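Local coordinates for protein leucine aminopeptidase 2 (Saccharomyces cerevisiae, PDB 2XQ0) that cleaves di- and tripeptides as a zinc aminopeptidase of the M1 family and also has low epoxide hydrolase activity, at residues Val50-Lys55 and Leu114-Arg119; Met484-Lys489 and Ala534-Ala539; Phe320-Gly325 and Lys424-Phe429. All blocks are in the same frame, centred on the assembly; numbering follows the deposited sequence.

Contact 1: Val50-Lys55 and Leu114-Arg119; sequences VTFQLK and LNIQFR
V50 and I116 form one antiparallel hydrogen-bonded pair, F52 and L114 the next. V50 N donates to I116 O and I116 N to V50 O, both at 3.0 Å. One pair further, F52 N to L114 O and L114 N to F52 O each measure 2.8 Å. In between, T51 and N115 are the non-hydrogen-bonded pair, where T51 CA comes within 3.2 Å of L114 O in a CA-H...O contact. The strand segments run at 164° to each other.

The polar side chains of this middle pair add a bond of their own. N115 carries CG anti to its backbone N (chi1 -177°), and its ND2 donates to T51 OG1 at 2.7 Å, with an N-H...O angle of 148° and the hydroxyl almost in the amide plane. A weak second bond joins N115 ND2 to S49 OG. An alanine in place of N115 would probably leave T51 OG1 without this donor and remove the polar side-chain link on this face.

Apolar contacts occupy the other face. F52 and L114 run alongside each other in the same direction, and L114 CD2 touches both F52 CD2 (4.0 Å) and L54 CD1 (4.1 Å). V50 CG2 sits 3.5 Å above the F52 ring plane, toward the rim, while I116 CD1 reaches the edge of that ring. V50 CG1 also meets F118 CE1 at 4.0 Å.

Side chains of the adjoining strands 28-40 and 74-81 cover this face, L35 against V50 and V79 against L114. The chemistry thus gives this part of the M1 N-terminal sheet one buried hydrophobic face and one partly exposed, polar face.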
loop_
_atom_site.group_PDB
_atom_site.type_symbol
_atom_site.label_atom_id
_atom_site.label_comp_id
_atom_site.label_asym_id
_atom_site.label_seq_id
_atom_site.Cartn_x
_atom_site.Cartn_y
_atom_site.Cartn_z
ATOM N N VAL A 50 -18.054 -16.675 11.926
ATOM C CA VAL A 50 -16.665 -17.063 11.842
ATOM C C VAL A 50 -16.430 -18.171 12.842
ATOM O O VAL A 50 -16.923 -18.125 13.980
ATOM C CB VAL A 50 -15.680 -15.885 12.087
ATOM C CG1 VAL A 50 -15.973 -15.149 13.404
ATOM C CG2 VAL A 50 -14.228 -16.387 12.072
ATOM N N THR A 51 -15.713 -19.196 12.409
ATOM C CA THR A 51 -15.393 -20.306 13.296
ATOM C C THR A 51 -13.878 -20.427 13.414
ATOM O O THR A 51 -13.183 -20.519 12.411
ATOM C CB THR A 51 -15.963 -21.639 12.760
ATOM O OG1 THR A 51 -17.360 -21.497 12.493
ATOM C CG2 THR A 51 -15.754 -22.755 13.768
ATOM N N PHE A 52 -13.381 -20.407 14.641
ATOM C CA PHE A 52 -11.965 -20.599 14.930
ATOM C C PHE A 52 -11.756 -21.950 15.600
ATOM O O PHE A 52 -12.504 -22.330 16.520
ATOM C CB PHE A 52 -11.461 -19.542 15.909
ATOM C CG PHE A 52 -11.598 -18.131 15.415
ATOM C CD1 PHE A 52 -10.685 -17.606 14.516
ATOM C CD2 PHE A 52 -12.619 -17.316 15.876
ATOM C CE1 PHE A 52 -10.794 -16.303 14.085
ATOM C CE2 PHE A 52 -12.741 -16.017 15.436
ATOM C CZ PHE A 52 -11.827 -15.511 14.538
ATOM N N GLN A 53 -10.723 -22.659 15.172
ATOM C CA GLN A 53 -10.222 -23.788 15.933
ATOM C C GLN A 53 -9.083 -23.199 16.754
ATOM O O GLN A 53 -8.120 -22.665 16.195
ATOM C CB GLN A 53 -9.691 -24.892 15.020
ATOM C CG GLN A 53 -10.645 -25.349 13.940
ATOM C CD GLN A 53 -11.862 -26.019 14.504
ATOM O OE1 GLN A 53 -11.810 -26.627 15.577
ATOM N NE2 GLN A 53 -12.979 -25.916 13.789
ATOM N N LEU A 54 -9.205 -23.266 18.074
ATOM C CA LEU A 54 -8.232 -22.627 18.959
ATOM C C LEU A 54 -7.576 -23.607 19.917
ATOM O O LEU A 54 -8.108 -24.690 20.181
ATOM C CB LEU A 54 -8.896 -21.513 19.771
ATOM C CG LEU A 54 -9.574 -20.371 19.024
ATOM C CD1 LEU A 54 -10.132 -19.360 20.028
ATOM C CD2 LEU A 54 -8.594 -19.709 18.065
ATOM N N LYS A 55 -6.419 -23.212 20.445
ATOM C CA LYS A 55 -5.763 -23.973 21.500
ATOM C C LYS A 55 -5.301 -23.043 22.613
ATOM O O LYS A 55 -4.554 -22.090 22.373
ATOM C CB LYS A 55 -4.587 -24.781 20.951
ATOM C CG LYS A 55 -3.866 -25.638 21.991
ATOM C CD LYS A 55 -2.913 -26.638 21.334
ATOM C CE LYS A 55 -1.877 -25.939 20.450
ATOM N NZ LYS A 55 -1.030 -26.897 19.669
ATOM N N LEU A 114 -14.620 -22.277 18.397
ATOM C CA LEU A 114 -15.328 -21.041 18.734
ATOM C C LEU A 114 -16.094 -20.513 17.526
ATOM O O LEU A 114 -15.495 -20.219 16.489
ATOM C CB LEU A 114 -14.335 -19.990 19.214
ATOM C CG LEU A 114 -14.892 -18.570 19.312
ATOM C CD1 LEU A 114 -16.035 -18.513 20.311
ATOM C CD2 LEU A 114 -13.802 -17.592 19.683
ATOM N N ASN A 115 -17.416 -20.410 17.651
ATOM C CA ASN A 115 -18.238 -19.862 16.579
ATOM C C ASN A 115 -18.933 -18.574 17.013
ATOM O O ASN A 115 -19.574 -18.515 18.064
ATOM C CB ASN A 115 -19.273 -20.885 16.097
ATOM C CG ASN A 115 -20.111 -20.368 14.931
ATOM O OD1 ASN A 115 -21.190 -19.811 15.123
ATOM N ND2 ASN A 115 -19.617 -20.555 13.723
ATOM N N ILE A 116 -18.801 -17.535 16.201
ATOM C CA ILE A 116 -19.462 -16.265 16.480
ATOM C C ILE A 116 -20.296 -15.834 15.281
ATOM O O ILE A 116 -19.766 -15.658 14.181
ATOM C CB ILE A 116 -18.435 -15.167 16.742
ATOM C CG1 ILE A 116 -17.431 -15.614 17.814
ATOM C CG2 ILE A 116 -19.133 -13.858 17.105
ATOM C CD1 ILE A 116 -16.153 -14.820 17.807
ATOM N N GLN A 117 -21.589 -15.645 15.497
ATOM C CA GLN A 117 -22.460 -15.107 14.464
ATOM C C GLN A 117 -22.497 -13.607 14.593
ATOM O O GLN A 117 -22.612 -13.072 15.693
ATOM C CB GLN A 117 -23.881 -15.645 14.598
ATOM C CG GLN A 117 -24.020 -17.116 14.307
ATOM C CD GLN A 117 -25.389 -17.624 14.677
ATOM O OE1 GLN A 117 -26.403 -17.073 14.246
ATOM N NE2 GLN A 117 -25.431 -18.668 15.497
ATOM N N PHE A 118 -22.424 -12.924 13.463
ATOM C CA PHE A 118 -22.352 -11.481 13.495
ATOM C C PHE A 118 -22.827 -10.925 12.168
ATOM O O PHE A 118 -23.005 -11.674 11.199
ATOM C CB PHE A 118 -20.896 -11.051 13.733
ATOM C CG PHE A 118 -19.994 -11.357 12.579
ATOM C CD1 PHE A 118 -19.455 -12.626 12.419
ATOM C CD2 PHE A 118 -19.708 -10.391 11.637
ATOM C CE1 PHE A 118 -18.637 -12.910 11.345
ATOM C CE2 PHE A 118 -18.907 -10.673 10.571
ATOM C CZ PHE A 118 -18.373 -11.940 10.416
ATOM N N ARG A 119 -23.008 -9.608 12.128
ATOM C CA ARG A 119 -23.154 -8.893 10.871
ATOM C C ARG A 119 -22.390 -7.567 10.935
ATOM O O ARG A 119 -22.194 -7.001 12.014
ATOM C CB ARG A 119 -24.635 -8.652 10.555
ATOM C CG ARG A 119 -25.370 -7.852 11.616
ATOM C CD ARG A 119 -26.884 -7.783 11.338
ATOM N NE ARG A 119 -27.140 -7.098 10.076
ATOM C CZ ARG A 119 -27.533 -7.699 8.957
ATOM N NH1 ARG A 119 -27.749 -9.010 8.939
ATOM N NH2 ARG A 119 -27.733 -6.979 7.857
#

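Contact 2: Met484-Lys489 and Ala534-Ala539; sequences MAQHLK and AKFPVA
A485 meets both F536 and A539. Its CB lies 4.2 Å above the plane of the F536 ring, displaced toward the rim, and touches A539 CB at 4.1 Å. Its carbonyl is closer still: A485 O comes to 3.0 Å from F536 CD2, a close approach of the carbonyl oxygen to a ring carbon, and A485 C lies over one face of the ring. F536 CG stands anti to the carbonyl carbon (chi1 -55°), which carries the ring toward A485.

At Q486 the aliphatic part of the side chain does the touching, CG approaching F536 CZ at 4.1 Å, with the two side chains oblique to each other. M484 O accepts from both H487 N and L488 N as the chain leaves helix 469-484. L488 packs onto F494 of helix 491-497.

K489 makes its contact through its backbone: its O lies 3.1 Å from V538 CG1, the branch anti to the backbone N of V538, while K489 N bonds to D493 OD2. The opposing segment passes from a short 3-10 turn into helix 537-546, with F536 at the N-cap position, so the contact engages the start of that helix. V538 touches T491 and A539 touches F494.

A loop between helices 469-484 and 491-497 is thus packed against the first turn of a third helix, held by two alanine methyls, one ring and two close backbone carbonyls. Such loop-to-helix-start packing fits the all-helical C-terminal domain of the LTA4 hydrolase family.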
loop_
_atom_site.group_PDB
_atom_site.type_symbol
_atom_site.label_atom_id
_atom_site.label_comp_id
_atom_site.label_asym_id
_atom_site.label_seq_id
_atom_site.Cartn_x
_atom_site.Cartn_y
_atom_site.Cartn_z
ATOM N N MET A 484 15.001 29.670 -19.843
ATOM C CA MET A 484 14.471 30.229 -21.076
ATOM C C MET A 484 13.156 30.984 -20.878
ATOM O O MET A 484 12.808 31.862 -21.669
ATOM C CB MET A 484 14.315 29.126 -22.122
ATOM C CG MET A 484 15.646 28.548 -22.576
ATOM S SD MET A 484 16.728 29.840 -23.232
ATOM C CE MET A 484 18.341 29.172 -22.788
ATOM N N ALA A 485 12.441 30.635 -19.815
ATOM C CA ALA A 485 11.184 31.290 -19.463
ATOM C C ALA A 485 11.411 32.777 -19.189
ATOM O O ALA A 485 10.499 33.594 -19.346
ATOM C CB ALA A 485 10.578 30.619 -18.242
ATOM N N GLN A 486 12.634 33.116 -18.780
ATOM C CA GLN A 486 12.993 34.489 -18.433
ATOM C C GLN A 486 13.680 35.189 -19.602
ATOM O O GLN A 486 14.007 36.368 -19.527
ATOM C CB GLN A 486 13.918 34.503 -17.211
ATOM C CG GLN A 486 13.389 33.705 -16.008
ATOM C CD GLN A 486 14.514 33.198 -15.125
ATOM O OE1 GLN A 486 14.540 32.030 -14.744
ATOM N NE2 GLN A 486 15.468 34.072 -14.819
ATOM N N HIS A 487 13.909 34.454 -20.680
ATOM C CA HIS A 487 14.646 35.012 -21.805
ATOM C C HIS A 487 13.793 35.074 -23.068
ATOM O O HIS A 487 13.725 36.111 -23.716
ATOM C CB HIS A 487 15.946 34.235 -22.051
ATOM C CG HIS A 487 16.918 34.296 -20.908
ATOM N ND1 HIS A 487 16.881 35.287 -19.948
ATOM C CD2 HIS A 487 17.960 33.495 -20.579
ATOM C CE1 HIS A 487 17.852 35.087 -19.074
ATOM N NE2 HIS A 487 18.519 34.004 -19.433
ATOM N N LEU A 488 13.142 33.968 -23.413
ATOM C CA LEU A 488 12.294 33.937 -24.601
ATOM C C LEU A 488 10.986 34.656 -24.305
ATOM O O LEU A 488 10.499 34.631 -23.176
ATOM C CB LEU A 488 12.036 32.493 -25.062
ATOM C CG LEU A 488 13.313 31.663 -25.242
ATOM C CD1 LEU A 488 13.045 30.296 -25.869
ATOM C CD2 LEU A 488 14.329 32.432 -26.068
ATOM N N LYS A 489 10.418 35.304 -25.310
ATOM C CA LYS A 489 9.190 36.065 -25.090
ATOM C C LYS A 489 8.004 35.463 -25.824
ATOM O O LYS A 489 7.019 35.059 -25.206
ATOM C CB LYS A 489 9.384 37.539 -25.464
ATOM C CG LYS A 489 10.282 38.290 -24.490
ATOM C CD LYS A 489 9.792 38.094 -23.056
ATOM C CE LYS A 489 10.926 37.716 -22.106
ATOM N NZ LYS A 489 10.408 37.208 -20.797
ATOM N N ALA A 534 3.361 31.411 -13.124
ATOM C CA ALA A 534 2.171 32.184 -13.429
ATOM C C ALA A 534 2.507 33.408 -14.275
ATOM O O ALA A 534 1.674 33.878 -15.051
ATOM C CB ALA A 534 1.443 32.595 -12.150
ATOM N N LYS A 535 3.735 33.907 -14.148
ATOM C CA LYS A 535 4.112 35.168 -14.781
ATOM C C LYS A 535 4.779 34.968 -16.142
ATOM O O LYS A 535 5.241 35.925 -16.766
ATOM C CB LYS A 535 5.002 35.991 -13.844
ATOM C CG LYS A 535 6.163 35.216 -13.234
ATOM C CD LYS A 535 7.006 36.089 -12.307
ATOM C CE LYS A 535 8.259 35.350 -11.840
ATOM N NZ LYS A 535 9.137 36.194 -10.981
ATOM N N PHE A 536 4.803 33.726 -16.610
ATOM C CA PHE A 536 5.347 33.420 -17.928
ATOM C C PHE A 536 4.392 32.571 -18.752
ATOM O O PHE A 536 4.807 31.561 -19.322
ATOM C CB PHE A 536 6.689 32.698 -17.793
ATOM C CG PHE A 536 7.693 33.450 -16.966
ATOM C CD1 PHE A 536 7.970 33.058 -15.664
ATOM C CD2 PHE A 536 8.343 34.561 -17.482
ATOM C CE1 PHE A 536 8.885 33.754 -14.894
ATOM C CE2 PHE A 536 9.267 35.260 -16.721
ATOM C CZ PHE A 536 9.537 34.856 -15.422
ATOM N N PRO A 537 3.112 32.983 -18.821
ATOM C CA PRO A 537 2.051 32.241 -19.518
ATOM C C PRO A 537 2.438 31.770 -20.928
ATOM O O PRO A 537 2.034 30.675 -21.321
ATOM C CB PRO A 537 0.888 33.249 -19.582
ATOM C CG PRO A 537 1.473 34.576 -19.211
ATOM C CD PRO A 537 2.617 34.271 -18.305
ATOM N N VAL A 538 3.201 32.573 -21.668
ATOM C CA VAL A 538 3.645 32.183 -23.009
ATOM C C VAL A 538 4.533 30.944 -22.939
ATOM O O VAL A 538 4.405 30.027 -23.754
ATOM C CB VAL A 538 4.377 33.338 -23.728
ATOM C CG1 VAL A 538 4.690 32.967 -25.173
ATOM C CG2 VAL A 538 3.528 34.578 -23.691
ATOM N N ALA A 539 5.413 30.907 -21.943
ATOM C CA ALA A 539 6.274 29.746 -21.714
ATOM C C ALA A 539 5.493 28.520 -21.242
ATOM O O ALA A 539 5.703 27.402 -21.728
ATOM C CB ALA A 539 7.383 30.098 -20.716
#

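Contact 3: Phe320-Gly325 and Lys424-Phe429; sequences FWLNEG and KSLDTF. With ZN (zinc ion), chain C; BES (2-(3-amino-2-hydroxy-4-phenyl-butyrylamino)-4-methyl-pentanoic acid), chain B.
W321 and T428 cross at about a right angle, the indole presenting its edge to the hydroxyl. W321 NE1 donates to T428 OG1 at 3.0 Å, with an N-H...O angle of 154° and the oxygen 15° out of the ring plane. T428 CG2 lies at the same edge, 3.9 Å from W321 NE1. The hydroxyl is also hydrogen-bonded to H319 ND1, its strongest polar partner, which ties it to the residues just before helix 321-339.

L322 packs beside it. Its CD2 stands 3.6 Å above one face of the W321 indole, and its CD1 reaches segment 424-429, meeting D427 C at 3.6 Å and L426 CG at 3.9 Å. D427 there is the N-cap of helix 428-438, and L426 belongs to a short strand paired with strand 312-314.

E324, on the same helix, points to the metal instead. Its OE1 binds the zinc ion at 2.2 Å, and bestatin coordinates the same zinc through O2 and O3. F320 CZ touches bestatin C9 at 3.8 Å. With H301 and H305 as the other protein ligands, E324 completes the HExxH-(X)18-E zinc site of M1 aminopeptidases.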
loop_
_atom_site.group_PDB
_atom_site.type_symbol
_atom_site.label_atom_id
_atom_site.label_comp_id
_atom_site.label_asym_id
_atom_site.label_seq_id
_atom_site.Cartn_x
_atom_site.Cartn_y
_atom_site.Cartn_z
ATOM N N PHE A 320 6.629 -1.980 11.231
ATOM C CA PHE A 320 6.047 -1.957 9.892
ATOM C C PHE A 320 7.122 -1.876 8.806
ATOM O O PHE A 320 6.907 -2.336 7.682
ATOM C CB PHE A 320 5.096 -0.762 9.798
ATOM C CG PHE A 320 4.292 -0.708 8.527
ATOM C CD1 PHE A 320 3.609 -1.828 8.074
ATOM C CD2 PHE A 320 4.164 0.491 7.824
ATOM C CE1 PHE A 320 2.840 -1.774 6.909
ATOM C CE2 PHE A 320 3.402 0.554 6.662
ATOM C CZ PHE A 320 2.739 -0.591 6.208
ATOM N N TRP A 321 8.278 -1.295 9.132
ATOM C CA TRP A 321 9.368 -1.199 8.157
ATOM C C TRP A 321 9.815 -2.573 7.618
ATOM O O TRP A 321 10.259 -2.680 6.467
ATOM C CB TRP A 321 10.563 -0.410 8.717
ATOM C CG TRP A 321 11.538 -1.228 9.514
ATOM C CD1 TRP A 321 11.492 -1.480 10.855
ATOM C CD2 TRP A 321 12.712 -1.879 9.021
ATOM N NE1 TRP A 321 12.570 -2.254 11.228
ATOM C CE2 TRP A 321 13.329 -2.520 10.120
ATOM C CE3 TRP A 321 13.305 -1.987 7.755
ATOM C CZ2 TRP A 321 14.516 -3.258 9.988
ATOM C CZ3 TRP A 321 14.479 -2.724 7.627
ATOM C CH2 TRP A 321 15.073 -3.346 8.742
ATOM N N LEU A 322 9.692 -3.617 8.437
ATOM C CA LEU A 322 10.087 -4.967 8.015
ATOM C C LEU A 322 9.255 -5.421 6.833
ATOM O O LEU A 322 9.718 -6.177 5.988
ATOM C CB LEU A 322 9.932 -5.972 9.148
ATOM C CG LEU A 322 11.006 -5.872 10.244
ATOM C CD1 LEU A 322 10.681 -6.784 11.421
ATOM C CD2 LEU A 322 12.375 -6.191 9.646
ATOM N N ASN A 323 7.986 -5.015 6.814
ATOM C CA ASN A 323 7.127 -5.286 5.673
ATOM C C ASN A 323 7.512 -4.358 4.528
ATOM O O ASN A 323 8.088 -4.796 3.533
ATOM C CB ASN A 323 5.637 -5.088 6.010
ATOM C CG ASN A 323 5.007 -6.296 6.710
ATOM O OD1 ASN A 323 5.671 -7.050 7.417
ATOM N ND2 ASN A 323 3.706 -6.469 6.516
ATOM N N GLU A 324 7.217 -3.067 4.681
ATOM C CA GLU A 324 7.321 -2.138 3.551
ATOM C C GLU A 324 8.754 -1.827 3.098
ATOM O O GLU A 324 8.989 -1.614 1.917
ATOM C CB GLU A 324 6.556 -0.842 3.831
ATOM C CG GLU A 324 5.040 -1.028 4.000
ATOM C CD GLU A 324 4.350 -1.596 2.760
ATOM O OE1 GLU A 324 4.945 -1.572 1.657
ATOM O OE2 GLU A 324 3.197 -2.058 2.884
ATOM N N GLY A 325 9.702 -1.792 4.024
ATOM C CA GLY A 325 11.098 -1.532 3.664
ATOM C C GLY A 325 11.694 -2.671 2.862
ATOM O O GLY A 325 12.316 -2.478 1.801
ATOM N N LYS A 424 5.740 -17.073 9.786
ATOM C CA LYS A 424 5.832 -16.582 11.150
ATOM C C LYS A 424 5.826 -15.061 11.143
ATOM O O LYS A 424 5.785 -14.432 10.078
ATOM C CB LYS A 424 7.103 -17.109 11.827
ATOM C CG LYS A 424 7.169 -18.640 11.928
ATOM C CD LYS A 424 8.526 -19.097 12.413
ATOM C CE LYS A 424 8.567 -20.601 12.573
ATOM N NZ LYS A 424 9.706 -21.041 13.434
ATOM N N SER A 425 5.844 -14.479 12.331
ATOM C CA SER A 425 5.878 -13.027 12.484
ATOM C C SER A 425 7.093 -12.659 13.311
ATOM O O SER A 425 7.598 -13.486 14.076
ATOM C CB SER A 425 4.600 -12.549 13.171
ATOM O OG SER A 425 3.459 -12.883 12.377
ATOM N N LEU A 426 7.587 -11.433 13.171
ATOM C CA LEU A 426 8.800 -11.074 13.912
ATOM C C LEU A 426 8.961 -9.586 14.149
ATOM O O LEU A 426 8.235 -8.766 13.565
ATOM C CB LEU A 426 10.046 -11.592 13.197
ATOM C CG LEU A 426 10.606 -10.638 12.137
ATOM C CD1 LEU A 426 12.015 -11.028 11.778
ATOM C CD2 LEU A 426 9.725 -10.638 10.894
ATOM N N ASP A 427 9.904 -9.251 15.029
ATOM C CA ASP A 427 10.231 -7.861 15.303
ATOM C C ASP A 427 11.634 -7.517 14.775
ATOM O O ASP A 427 12.355 -8.374 14.269
ATOM C CB ASP A 427 10.021 -7.506 16.796
ATOM C CG ASP A 427 10.949 -8.268 17.727
ATOM O OD1 ASP A 427 12.060 -8.600 17.293
ATOM O OD2 ASP A 427 10.580 -8.522 18.902
ATOM N N THR A 428 11.993 -6.247 14.837
ATOM C CA THR A 428 13.263 -5.787 14.315
ATOM C C THR A 428 14.430 -6.487 15.009
ATOM O O THR A 428 15.461 -6.759 14.402
ATOM C CB THR A 428 13.390 -4.299 14.594
ATOM O OG1 THR A 428 12.329 -3.612 13.923
ATOM C CG2 THR A 428 14.726 -3.776 14.129
ATOM N N PHE A 429 14.263 -6.765 16.297
ATOM C CA PHE A 429 15.349 -7.334 17.078
ATOM C C PHE A 429 15.681 -8.725 16.573
ATOM O O PHE A 429 16.853 -9.092 16.492
ATOM C CB PHE A 429 14.992 -7.329 18.567
ATOM C CG PHE A 429 14.534 -5.988 19.056
ATOM C CD1 PHE A 429 15.443 -4.952 19.201
ATOM C CD2 PHE A 429 13.196 -5.745 19.313
ATOM C CE1 PHE A 429 15.030 -3.709 19.618
ATOM C CE2 PHE A 429 12.769 -4.495 19.739
ATOM C CZ PHE A 429 13.687 -3.479 19.893
HETATM ZN ZN ZN C . 3.457 -2.384 0.193
HETATM N N2 BES B . -0.880 -2.524 1.458
HETATM C C1 BES B . -0.064 -1.396 1.059
HETATM C C6 BES B . -0.879 -0.103 1.136
HETATM C C7 BES B . -1.290 0.168 2.567
HETATM C C8 BES B . -0.350 0.062 3.586
HETATM C C12 BES B . -2.606 0.505 2.866
HETATM C C9 BES B . -0.724 0.304 4.903
HETATM C C11 BES B . -2.980 0.746 4.186
HETATM C C10 BES B . -2.038 0.647 5.205
HETATM C C2 BES B . 0.488 -1.585 -0.359
HETATM O O2 BES B . 1.254 -2.783 -0.550
HETATM C C3 BES B . 1.340 -0.398 -0.659
HETATM O O3 BES B . 2.441 -0.242 -0.126
HETATM N N1 BES B . 0.727 0.407 -1.517
HETATM C C4 BES B . 1.199 1.662 -2.065
HETATM C C13 BES B . 1.776 1.261 -3.417
HETATM C C14 BES B . 3.205 1.747 -3.619
HETATM C C15 BES B . 3.898 0.906 -4.686
HETATM C C16 BES B . 4.000 1.743 -2.316
HETATM C C5 BES B . -0.017 2.515 -2.287
HETATM O O1 BES B . 0.105 3.760 -2.281
HETATM O O4 BES B . -1.120 1.939 -2.464
#

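Contacts 1 and 3 are buried, whereas contact 2 is only partly so and lies farthest out, its centre about 39 Å from that of the chain. The three share no helix or strand: contact 1 joins two strands of the N-terminal sheet, contact 2 a loop to a helix start, and contact 3 the helix that carries the glutamate zinc ligand to a strand and its following helix. Chemistry follows place. Backbone bonds dominate contact 1, apolar touches and close carbonyls contact 2, and a single indole-to-hydroxyl bond with leucine packing contact 3. Contacts 1 and 2 sit on opposite sides of the chain's centre, their centres about 67 Å apart; contact 3 alone includes active-site residues.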